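PDB 4YJW: DUF3829 family protein from Bacteroides vulgatus, which is of unknown function but folds as an elongated all-helical protein that is probably exported and may be lipid-anchored at the cell envelope. Local coordinates for residues Leu26-Asp31 against Arg91-Ile96; Asp52-Val57 against Leu108-Gln113; Asn75-Asn80 against Asp146-Ile151; Tyr100-Thr105 against Arg127-Leu132. All blocks are in the same frame, centred on the assembly; numbering follows the deposited sequence. Where two conformers were deposited one is given.

Contact 1: Leu26-Asp31 against Arg91-Ile96; sequences LKILKD and RLFRSI
Leu-29 and Leu-92 mark the nearest backbone approach of two helical stretches, 26-31 near the end of helix 10-32 and 91-96 within the long helix 79-111. Their CA atoms lie 9.6 Å apart, too far for the backbones to meet, and the gap is bridged by side chains alone. The tightest point joins one methyl of each leucine: Leu-29 CD2 presses on Leu-92 CD2 at 3.4 Å, closer than carbons usually come. The two side chains reach it differently. The CB of Leu-92 points toward 26-31, and CG anti to the backbone N (chi1 -177°), with a bend at chi2, brings CD2 to Leu-29. The CB of Leu-29 does not point at the other helix, and only the end of its side chain closes in.

One residue along on 91-96, and one back on 26-31, a second, looser pair forms. Ile-28 CD1 sits at the edge of the Phe-93 ring, near its plane, with CZ the nearest ring atom at 4.4 Å. Helix 64-71 shares this pair, since Thr-67 touches both Ile-28 and Phe-93, while Leu-32 packs on Leu-92 and Phe-93.

Within 91-96, the buried Ser-95 turns its hydroxyl back to its own helix, OG donating to Arg-91 O at 2.9 Å. That carbonyl also takes Ser-95 N, and the two donors arrive from opposite faces of its plane. No polar atom crosses between the segments: the contact is wholly apolar, so it rests on shape and burial near the centre of the molecule, with one hard methyl-to-methyl touch and a softer methyl-to-ring flank.

Contact 2: Asp52-Val57 against Leu108-Gln113; sequences DSLPVV and LYMQDQ
Leu-54 and Gln-111 meet where the loop between helices 35-44 and 64-71 runs past the C-terminal end of helix 79-111, the nearest CA atoms being those of Asp-52 and Gln-111 at 6.5 Å. A loop packs here on the C-terminal end of a helix, toward one end of the elongated all-helical fold. Leu-54 supplies the apolar part. Its CD1 lies across the base of the selenomethionine Met-110, 3.7 Å from CB, and this side chain then bends at chi2 and chi3, so that its end leads away from 52-57; it also touches Val-51, Tyr-115 and Asn-120.

Gln-111 supplies the polar part. Its chain is extended beyond CG (chi2 -178°), and the amide therefore reaches across to the loop, with NE2 3.7 Å from Leu-54 CB. The firmer partner of NE2 is Val-51 O, just before the segment; its bond to Leu-54 O, at 3.4 Å and 132°, is weak. Leu-54 O has other donors, Arg-107 NE among them, so several groups share the work of holding this carbonyl against the helix.

Beyond Gln-111 the helix stops, and Asp-112 is the first residue to leave helical geometry. Water ties the exposed rim. One molecule donates both to Asp-52 OD1 and to Gln-111 O, joining a loop carboxylate to the last turn. A second reinforces the weak link, donating to Leu-54 O at 2.9 Å and accepting from Gln-111 NE2 at 3.2 Å.

Contact 3: Asn75-Asn80 against Asp146-Ile151; sequences NYFSEN and DILTPI
Phe-77, in the loop just ahead of helix 79-111, pushes its ring against Leu-148 and Ile-151 on helix 121-159, and these three side chains make the whole tight part of the contact. The backbones stay apart, with the CA atoms of Phe-77 and Ile-151 8.3 Å from each other. Two methyls of Ile-151 straddle the ring plane beside the CD1-CE1 bond: CD1 lies 3.8 Å from Phe-77 CD1, and CG2 lies 3.9 Å from Phe-77 CE1. Farther out, Leu-148 CD2 touches Phe-77 CZ at 3.8 Å. With CG beside the backbone N, chi1 of -68° turns the CD1-CE1-CZ rim of Phe-77 onto Ile-151 and Leu-148, the side chain crossing Ile-151 at about a right angle.

Two tyrosines complete the ring's surroundings: Tyr-76 CD1 stands over one face, offset toward the rim, and Tyr-21 of helix 10-32 makes an edge-to-face pair with it. Cut back to an alanine, Phe-77 would probably leave Leu-148 CD2 and the Ile-151 methyls without their shared partner, and Tyr-21 without its ring neighbour.

The outer side is different in kind. Asp-146, Thr-149 and Pro-150 are exposed on the far flank of helix 121-159, which kinks at the proline because its N has no bond to the turn before. Ser-78, also exposed, caps the next helix, its OG accepting from Asp-81 N. The motif is thus a serine N-cap opening helix 79-111, directly after a phenylalanine that packs the incoming loop on helices 10-32 and 121-159 of an all-helical bundle.

Contact 4: Tyr100-Thr105 against Arg127-Leu132; sequences YENYKT and RKEELL
Asn-102 and Glu-130 form the closest backbone pair, CA to CA 7.4 Å, between two helical segments that run nearly antiparallel: their axes approach to 10.3 Å with 155° between their directions. At the start of 100-105, Tyr-100 turns from the partner helix, and its hydroxyl bonds Glu-37 OE1. Glu-101 likewise leads its carboxylate away.

Asn-102 carries the contact. Its ND2 donates to Glu-130 OE1 at 3.1 Å, with an N-H...O angle of 154°. The acceptor lies almost in the plane of the amide, yet the amide nitrogen comes from well above the carboxylate plane, the two flat groups being steeply turned against each other. Asn-102 CB adds a close touch, 3.3 Å from the same OE1. ND2 also rests 3.9 Å from Glu-129 CG, on the exposed rim.

Next comes Tyr-103, whose CB lies 4.0 Å from Glu-130 OE2; its ring leads away to bond Pro-55 O through the hydroxyl. Glu-130 curls into this setting by a bend at chi2 (-69°), which sets the carboxylate over the backbone between Asn-102 and Tyr-103, while Leu-42 and Leu-45 touch its side chain. A leucine in its place would probably leave Asn-102 ND2 without this acceptor and the amide freer to turn.

Chemically, the one hydrogen bond that reaches this buried glutamate across the two segments comes from a neutral amide. Burial, with only a neutral donor across this contact, may raise its pKa somewhat, and the bond ties the two helices at the level of their closest CA pair.

Helix 79-111, with the loop just before it, supplies one side of all four contacts and meets several partners along its length: helix 121-159 in contacts 3 and 4, helix 10-32 in contact 1, and a loop in contact 2. Contact 1 is central and contact 3 lies toward one end; both are buried and apolar. Contacts 2 and 4, on the other side of the centre, are partly buried and bring in hydrogen bonds, with waters at contact 2. These two also touch directly, joined through Tyr-103. Contacts 2 and 3 are farthest apart, about 43 Å between centres, which shows how elongated the bundle is.

Contact 1: Leu26-Asp31 against Arg91-Ile96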
# COMPACT_ATOMS: atom_id res chain seq x y z
N LEU A 26 -9.70 -5.11 5.13
CA LEU A 26 -10.62 -4.56 4.12
C LEU A 26 -10.65 -3.02 4.18
O LEU A 26 -10.52 -2.36 3.15
CB LEU A 26 -12.04 -5.12 4.34
CG LEU A 26 -12.37 -6.50 3.78
CD1 LEU A 26 -13.77 -6.93 4.25
CD2 LEU A 26 -12.36 -6.51 2.27
N LYS A 27 -10.78 -2.47 5.39
CA LYS A 27 -10.84 -1.02 5.62
C LYS A 27 -9.53 -0.33 5.30
O LYS A 27 -9.52 0.70 4.62
CB LYS A 27 -11.20 -0.71 7.10
CG LYS A 27 -12.65 -0.93 7.46
CD LYS A 27 -12.87 -0.72 8.95
CE LYS A 27 -14.21 -1.26 9.41
NZ LYS A 27 -14.37 -1.14 10.89
N ILE A 28 -8.42 -0.86 5.83
CA ILE A 28 -7.10 -0.25 5.67
C ILE A 28 -6.64 -0.32 4.17
O ILE A 28 -6.17 0.70 3.65
CB ILE A 28 -6.09 -0.86 6.68
CG1 ILE A 28 -5.08 0.21 7.15
CG2 ILE A 28 -5.41 -2.14 6.22
CD1 ILE A 28 -4.11 -0.17 8.26
N LEU A 29 -6.88 -1.43 3.48
CA LEU A 29 -6.41 -1.57 2.10
C LEU A 29 -7.22 -0.69 1.12
O LEU A 29 -6.65 -0.21 0.14
CB LEU A 29 -6.37 -3.04 1.65
CG LEU A 29 -5.30 -3.92 2.36
CD1 LEU A 29 -5.53 -5.40 2.09
CD2 LEU A 29 -3.90 -3.54 1.94
N LYS A 30 -8.49 -0.41 1.43
CA LYS A 30 -9.32 0.48 0.63
C LYS A 30 -8.77 1.93 0.71
O LYS A 30 -8.68 2.61 -0.32
CB LYS A 30 -10.77 0.44 1.13
CG LYS A 30 -11.71 1.27 0.25
CD LYS A 30 -12.96 1.67 1.01
CE LYS A 30 -13.77 2.71 0.26
NZ LYS A 30 -14.61 2.11 -0.80
N ASP A 31 -8.40 2.39 1.91
CA ASP A 31 -7.92 3.77 2.05
C ASP A 31 -6.43 3.94 1.75
O ASP A 31 -6.04 5.04 1.34
CB ASP A 31 -8.22 4.30 3.46
CG ASP A 31 -9.70 4.37 3.80
OD1 ASP A 31 -10.50 4.79 2.93
OD2 ASP A 31 -10.05 4.05 4.96
N ARG A 91 6.17 -4.46 2.98
CA ARG A 91 6.52 -3.98 1.65
C ARG A 91 5.51 -2.97 1.16
O ARG A 91 5.90 -1.96 0.57
CB ARG A 91 6.64 -5.13 0.65
CG ARG A 91 7.82 -6.05 0.94
CD ARG A 91 7.88 -7.23 0.00
NE ARG A 91 8.96 -8.15 0.36
CZ ARG A 91 10.21 -8.07 -0.11
NH1 ARG A 91 10.54 -7.12 -0.97
NH2 ARG A 91 11.12 -8.95 0.28
N LEU A 92 4.21 -3.21 1.44
CA LEU A 92 3.15 -2.27 1.04
C LEU A 92 3.29 -0.91 1.76
O LEU A 92 3.22 0.12 1.08
CB LEU A 92 1.76 -2.89 1.28
CG LEU A 92 0.55 -2.05 0.84
CD1 LEU A 92 0.55 -1.79 -0.67
CD2 LEU A 92 -0.72 -2.76 1.19
N PHE A 93 3.53 -0.90 3.09
CA PHE A 93 3.72 0.36 3.83
C PHE A 93 4.96 1.13 3.34
O PHE A 93 4.89 2.36 3.21
CB PHE A 93 3.78 0.13 5.33
CG PHE A 93 2.46 -0.33 5.88
CD1 PHE A 93 1.29 0.35 5.57
CD2 PHE A 93 2.38 -1.41 6.75
CE1 PHE A 93 0.06 -0.09 6.08
CE2 PHE A 93 1.15 -1.85 7.25
CZ PHE A 93 -0.01 -1.20 6.89
N ARG A 94 6.08 0.43 3.09
CA ARG A 94 7.30 1.06 2.59
C ARG A 94 7.09 1.61 1.18
O ARG A 94 7.57 2.72 0.89
CB ARG A 94 8.48 0.07 2.59
CG ARG A 94 9.16 -0.07 3.94
CD ARG A 94 10.19 -1.19 3.89
NE ARG A 94 11.00 -1.28 5.10
CZ ARG A 94 12.33 -1.21 5.12
NH1 ARG A 94 13.01 -1.04 3.99
NH2 ARG A 94 12.99 -1.32 6.26
N SER A 95 6.35 0.85 0.32
CA SER A 95 6.06 1.23 -1.08
C SER A 95 5.14 2.44 -1.15
O SER A 95 5.34 3.31 -2.01
CB SER A 95 5.46 0.06 -1.87
OG SER A 95 6.44 -0.94 -2.08
N ILE A 96 4.15 2.52 -0.22
CA ILE A 96 3.23 3.67 -0.15
C ILE A 96 4.04 4.90 0.18
O ILE A 96 3.90 5.93 -0.49
CB ILE A 96 2.08 3.44 0.89
CG1 ILE A 96 0.99 2.50 0.32
CG2 ILE A 96 1.44 4.79 1.32
CD1 ILE A 96 0.10 3.11 -0.99

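Contact 2: Asp52-Val57 against Leu108-Gln113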
# COMPACT_ATOMS: atom_id res chain seq x y z
N ASP A 52 4.39 24.39 -13.46
CA ASP A 52 3.62 25.18 -12.48
C ASP A 52 2.22 24.59 -12.19
O ASP A 52 1.56 25.01 -11.23
CB ASP A 52 3.52 26.65 -12.94
CG ASP A 52 4.87 27.35 -12.88
OD1 ASP A 52 5.76 26.88 -12.11
OD2 ASP A 52 5.06 28.33 -13.62
N SER A 53 1.81 23.57 -12.98
CA SER A 53 0.52 22.90 -12.78
C SER A 53 0.59 21.71 -11.82
O SER A 53 -0.47 21.17 -11.48
CB SER A 53 -0.02 22.42 -14.13
OG SER A 53 -0.32 23.54 -14.94
N LEU A 54 1.79 21.27 -11.40
CA LEU A 54 1.94 20.07 -10.56
C LEU A 54 1.28 20.28 -9.19
O LEU A 54 1.69 21.18 -8.44
CB LEU A 54 3.42 19.67 -10.38
CG LEU A 54 4.21 19.43 -11.67
CD1 LEU A 54 5.70 19.23 -11.37
CD2 LEU A 54 3.66 18.25 -12.46
N PRO A 55 0.23 19.52 -8.83
CA PRO A 55 -0.42 19.78 -7.54
C PRO A 55 0.20 18.99 -6.39
O PRO A 55 0.88 17.99 -6.62
CB PRO A 55 -1.86 19.34 -7.79
CG PRO A 55 -1.73 18.20 -8.77
CD PRO A 55 -0.46 18.44 -9.59
N VAL A 56 -0.07 19.40 -5.16
CA VAL A 56 0.37 18.63 -3.99
C VAL A 56 -0.56 17.41 -3.90
O VAL A 56 -1.78 17.56 -4.03
CB VAL A 56 0.32 19.48 -2.69
CG1 VAL A 56 0.48 18.60 -1.44
CG2 VAL A 56 1.37 20.58 -2.71
N VAL A 57 0.01 16.23 -3.68
CA VAL A 57 -0.80 15.00 -3.50
C VAL A 57 -0.28 14.36 -2.22
O VAL A 57 0.79 13.78 -2.24
CB VAL A 57 -0.78 14.03 -4.71
CG1 VAL A 57 -1.70 12.85 -4.40
CG2 VAL A 57 -1.26 14.76 -5.98
N LEU A 108 8.91 19.31 -6.18
CA LEU A 108 9.79 20.38 -5.69
C LEU A 108 11.01 20.59 -6.61
O LEU A 108 11.40 21.74 -6.86
CB LEU A 108 10.24 20.07 -4.26
CG LEU A 108 9.09 19.95 -3.21
CD1 LEU A 108 9.66 19.85 -1.78
CD2 LEU A 108 8.10 21.14 -3.30
N TYR A 109 11.56 19.49 -7.14
CA TYR A 109 12.71 19.48 -8.04
C TYR A 109 12.33 20.07 -9.41
O TYR A 109 13.16 20.73 -10.04
CB TYR A 109 13.27 18.03 -8.12
CG TYR A 109 13.94 17.61 -9.41
CD1 TYR A 109 13.20 17.03 -10.44
CD2 TYR A 109 15.33 17.57 -9.51
CE1 TYR A 109 13.82 16.55 -11.60
CE2 TYR A 109 15.96 17.12 -10.67
CZ TYR A 109 15.20 16.59 -11.70
OH TYR A 109 15.79 16.12 -12.85
N MSE A 110 11.08 19.83 -9.89
CA MSE A 110 10.65 20.44 -11.16
C MSE A 110 10.40 21.96 -10.95
O MSE A 110 10.85 22.79 -11.75
CB MSE A 110 9.35 19.78 -11.70
CG MSE A 110 9.51 18.31 -12.13
SE MSE A 110 10.97 18.03 -13.42
CE MSE A 110 10.24 19.09 -14.92
N GLN A 111 9.64 22.31 -9.89
CA GLN A 111 9.23 23.70 -9.66
C GLN A 111 10.36 24.63 -9.22
O GLN A 111 10.21 25.85 -9.40
CB GLN A 111 8.07 23.74 -8.65
CG GLN A 111 6.80 23.19 -9.32
CD GLN A 111 5.56 23.21 -8.46
OE1 GLN A 111 5.61 23.33 -7.23
NE2 GLN A 111 4.42 23.04 -9.11
N ASP A 112 11.48 24.11 -8.69
CA ASP A 112 12.58 25.00 -8.30
C ASP A 112 13.66 24.99 -9.39
O ASP A 112 14.77 25.50 -9.17
CB ASP A 112 13.13 24.65 -6.90
CG ASP A 112 13.96 23.38 -6.81
OD1 ASP A 112 14.22 22.76 -7.87
OD2 ASP A 112 14.29 22.96 -5.67
N GLN A 113 13.35 24.36 -10.55
CA GLN A 113 14.20 24.29 -11.76
C GLN A 113 15.49 23.46 -11.56
O GLN A 113 16.40 23.55 -12.40
CB GLN A 113 14.57 25.71 -12.27
CG GLN A 113 13.37 26.56 -12.67
CD GLN A 113 13.79 27.96 -13.02
OE1 GLN A 113 14.14 28.26 -14.17
NE2 GLN A 113 13.78 28.84 -12.04
O HOH W 1 8.69 26.97 -11.95
O HOH W 2 1.81 23.90 -7.52

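Contact 3: Asn75-Asn80 against Asp146-Ile151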
# COMPACT_ATOMS: atom_id res chain seq x y z
N ASN A 75 -0.46 -15.55 16.14
CA ASN A 75 -0.12 -16.97 15.99
C ASN A 75 -1.36 -17.83 15.67
O ASN A 75 -1.24 -19.05 15.55
CB ASN A 75 0.64 -17.50 17.23
CG ASN A 75 -0.00 -17.25 18.58
OD1 ASN A 75 -1.21 -17.05 18.70
ND2 ASN A 75 0.80 -17.30 19.62
N TYR A 76 -2.54 -17.19 15.49
CA TYR A 76 -3.78 -17.88 15.09
C TYR A 76 -3.63 -18.27 13.60
O TYR A 76 -4.16 -19.29 13.18
CB TYR A 76 -5.07 -17.06 15.35
CG TYR A 76 -4.97 -15.58 15.12
CD1 TYR A 76 -5.26 -15.02 13.88
CD2 TYR A 76 -4.66 -14.71 16.16
CE1 TYR A 76 -5.19 -13.65 13.67
CE2 TYR A 76 -4.55 -13.34 15.95
CZ TYR A 76 -4.82 -12.81 14.70
OH TYR A 76 -4.69 -11.46 14.49
N PHE A 77 -2.82 -17.49 12.84
CA PHE A 77 -2.46 -17.84 11.47
C PHE A 77 -1.32 -18.83 11.53
O PHE A 77 -0.50 -18.74 12.45
CB PHE A 77 -2.01 -16.61 10.67
CG PHE A 77 -3.06 -15.57 10.36
CD1 PHE A 77 -4.09 -15.85 9.46
CD2 PHE A 77 -3.01 -14.31 10.93
CE1 PHE A 77 -5.04 -14.88 9.14
CE2 PHE A 77 -3.96 -13.34 10.60
CZ PHE A 77 -4.98 -13.63 9.73
N SER A 78 -1.21 -19.71 10.53
CA SER A 78 -0.08 -20.62 10.42
C SER A 78 1.19 -19.78 10.30
O SER A 78 1.10 -18.64 9.84
CB SER A 78 -0.24 -21.52 9.20
OG SER A 78 -0.02 -20.79 8.00
N GLU A 79 2.35 -20.34 10.68
CA GLU A 79 3.62 -19.61 10.58
C GLU A 79 3.85 -19.12 9.15
O GLU A 79 4.30 -17.99 8.97
CB GLU A 79 4.79 -20.48 11.10
CG GLU A 79 6.17 -19.81 11.08
CD GLU A 79 6.34 -18.44 11.72
OE1 GLU A 79 5.49 -18.04 12.55
OE2 GLU A 79 7.36 -17.79 11.42
N ASN A 80 3.50 -19.95 8.14
CA ASN A 80 3.66 -19.56 6.74
C ASN A 80 2.77 -18.36 6.38
O ASN A 80 3.27 -17.39 5.81
CB ASN A 80 3.35 -20.73 5.81
CG ASN A 80 3.69 -20.43 4.37
OD1 ASN A 80 4.84 -20.18 4.01
ND2 ASN A 80 2.67 -20.43 3.52
N ASP A 146 -5.79 -12.48 -1.24
CA ASP A 146 -5.71 -13.89 -1.68
C ASP A 146 -5.27 -14.83 -0.57
O ASP A 146 -5.74 -15.97 -0.52
CB ASP A 146 -4.82 -14.04 -2.91
CG ASP A 146 -5.39 -13.38 -4.14
OD1 ASP A 146 -6.55 -12.89 -4.08
OD2 ASP A 146 -4.67 -13.28 -5.15
N ILE A 147 -4.39 -14.37 0.35
CA ILE A 147 -4.00 -15.19 1.50
C ILE A 147 -5.20 -15.34 2.45
O ILE A 147 -5.46 -16.42 2.99
CB ILE A 147 -2.78 -14.56 2.27
CG1 ILE A 147 -1.48 -14.61 1.44
CG2 ILE A 147 -2.57 -15.22 3.65
CD1 ILE A 147 -0.44 -13.57 1.87
N LEU A 148 -5.88 -14.23 2.71
CA LEU A 148 -6.94 -14.18 3.72
C LEU A 148 -8.26 -14.86 3.33
O LEU A 148 -8.85 -15.52 4.17
CB LEU A 148 -7.24 -12.73 4.08
CG LEU A 148 -6.17 -11.92 4.86
CD1 LEU A 148 -6.64 -10.49 5.07
CD2 LEU A 148 -5.91 -12.53 6.23
N THR A 149 -8.77 -14.66 2.11
CA THR A 149 -10.14 -15.14 1.83
C THR A 149 -10.29 -16.69 2.08
O THR A 149 -11.29 -17.01 2.73
CB THR A 149 -10.67 -14.68 0.47
OG1 THR A 149 -9.74 -14.98 -0.55
CG2 THR A 149 -10.95 -13.16 0.45
N PRO A 150 -9.34 -17.63 1.81
CA PRO A 150 -9.59 -19.04 2.19
C PRO A 150 -9.57 -19.27 3.71
O PRO A 150 -10.34 -20.10 4.21
CB PRO A 150 -8.44 -19.80 1.51
CG PRO A 150 -7.95 -18.88 0.40
CD PRO A 150 -8.09 -17.51 1.03
N ILE A 151 -8.72 -18.52 4.46
CA ILE A 151 -8.62 -18.59 5.93
C ILE A 151 -9.94 -18.06 6.55
O ILE A 151 -10.43 -18.62 7.53
CB ILE A 151 -7.39 -17.78 6.46
CG1 ILE A 151 -6.07 -18.24 5.80
CG2 ILE A 151 -7.29 -17.87 8.02
CD1 ILE A 151 -4.83 -17.30 6.06

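Contact 4: Tyr100-Thr105 against Arg127-Leu132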
# COMPACT_ATOMS: atom_id res chain seq x y z
N TYR A 100 4.52 8.24 -2.57
CA TYR A 100 4.10 9.62 -2.32
C TYR A 100 5.28 10.53 -2.01
O TYR A 100 5.27 11.67 -2.46
CB TYR A 100 3.06 9.66 -1.19
CG TYR A 100 1.72 9.15 -1.67
CD1 TYR A 100 1.40 7.79 -1.58
CD2 TYR A 100 0.77 10.01 -2.23
CE1 TYR A 100 0.19 7.30 -2.02
CE2 TYR A 100 -0.47 9.53 -2.66
CZ TYR A 100 -0.76 8.18 -2.54
OH TYR A 100 -1.96 7.67 -2.94
N GLU A 101 6.32 10.03 -1.33
CA GLU A 101 7.51 10.86 -1.08
C GLU A 101 8.26 11.17 -2.39
O GLU A 101 8.76 12.29 -2.55
CB GLU A 101 8.47 10.21 -0.06
CG GLU A 101 7.96 10.34 1.38
CD GLU A 101 7.79 11.75 1.94
OE1 GLU A 101 8.62 12.62 1.61
OE2 GLU A 101 6.86 11.97 2.74
N ASN A 102 8.37 10.17 -3.31
CA ASN A 102 9.04 10.38 -4.61
C ASN A 102 8.32 11.47 -5.39
O ASN A 102 8.98 12.29 -6.02
CB ASN A 102 9.08 9.09 -5.44
CG ASN A 102 10.11 8.09 -4.99
OD1 ASN A 102 11.04 8.41 -4.24
ND2 ASN A 102 9.96 6.83 -5.43
N TYR A 103 6.97 11.47 -5.37
CA TYR A 103 6.21 12.50 -6.09
C TYR A 103 6.44 13.88 -5.44
O TYR A 103 6.62 14.87 -6.15
CB TYR A 103 4.70 12.19 -6.16
CG TYR A 103 3.94 13.31 -6.83
CD1 TYR A 103 4.16 13.62 -8.18
CD2 TYR A 103 3.15 14.19 -6.09
CE1 TYR A 103 3.59 14.75 -8.77
CE2 TYR A 103 2.53 15.30 -6.68
CZ TYR A 103 2.76 15.57 -8.03
OH TYR A 103 2.19 16.68 -8.61
N LYS A 104 6.47 13.95 -4.11
CA LYS A 104 6.76 15.23 -3.43
C LYS A 104 8.15 15.76 -3.89
O LYS A 104 8.27 16.90 -4.30
CB LYS A 104 6.70 15.05 -1.90
CG LYS A 104 7.19 16.29 -1.14
CD LYS A 104 7.03 16.11 0.38
CE LYS A 104 7.77 17.20 1.11
NZ LYS A 104 7.59 17.08 2.58
N THR A 105 9.18 14.90 -3.85
CA THR A 105 10.54 15.24 -4.29
C THR A 105 10.51 15.75 -5.73
O THR A 105 11.09 16.79 -6.02
CB THR A 105 11.45 14.02 -4.17
OG1 THR A 105 11.47 13.66 -2.80
CG2 THR A 105 12.88 14.30 -4.63
N ARG A 127 10.39 8.72 -12.50
CA ARG A 127 9.30 8.17 -13.36
C ARG A 127 9.38 6.64 -13.44
O ARG A 127 8.35 5.96 -13.35
CB ARG A 127 9.38 8.77 -14.79
CG ARG A 127 8.94 10.24 -14.82
CD ARG A 127 9.42 10.90 -16.11
NE ARG A 127 9.07 12.31 -16.06
CZ ARG A 127 9.78 13.29 -16.61
NH1 ARG A 127 10.90 13.02 -17.28
NH2 ARG A 127 9.36 14.54 -16.51
N LYS A 128 10.58 6.09 -13.65
CA LYS A 128 10.72 4.64 -13.77
C LYS A 128 10.33 3.93 -12.46
O LYS A 128 9.63 2.91 -12.48
CB LYS A 128 12.16 4.27 -14.18
CG LYS A 128 12.53 4.69 -15.62
CD LYS A 128 13.93 4.16 -15.98
CE LYS A 128 15.03 4.97 -15.34
NZ LYS A 128 16.37 4.55 -15.84
N GLU A 129 10.77 4.48 -11.33
CA GLU A 129 10.53 3.89 -10.01
C GLU A 129 9.07 3.99 -9.63
O GLU A 129 8.51 3.03 -9.11
CB GLU A 129 11.41 4.56 -8.97
CG GLU A 129 11.37 3.91 -7.58
CD GLU A 129 11.88 2.49 -7.40
OE1 GLU A 129 12.75 2.05 -8.19
OE2 GLU A 129 11.42 1.83 -6.44
N GLU A 130 8.43 5.14 -9.93
CA GLU A 130 7.00 5.33 -9.63
C GLU A 130 6.14 4.34 -10.41
O GLU A 130 5.15 3.85 -9.87
CB GLU A 130 6.56 6.78 -9.93
CG GLU A 130 7.20 7.79 -8.99
CD GLU A 130 6.69 7.69 -7.57
OE1 GLU A 130 7.20 6.83 -6.83
OE2 GLU A 130 5.82 8.51 -7.20
N LEU A 131 6.51 4.04 -11.67
CA LEU A 131 5.74 3.07 -12.47
C LEU A 131 5.83 1.68 -11.81
O LEU A 131 4.81 1.01 -11.64
CB LEU A 131 6.20 3.03 -13.95
CG LEU A 131 5.44 2.04 -14.88
CD1 LEU A 131 3.97 2.42 -15.05
CD2 LEU A 131 6.13 1.88 -16.22
N LEU A 132 7.03 1.28 -11.41
CA LEU A 132 7.23 -0.01 -10.76
C LEU A 132 6.46 -0.09 -9.43
O LEU A 132 5.79 -1.10 -9.18
CB LEU A 132 8.72 -0.23 -10.52
CG LEU A 132 9.55 -0.55 -11.77
CD1 LEU A 132 11.01 -0.73 -11.39
CD2 LEU A 132 9.03 -1.81 -12.49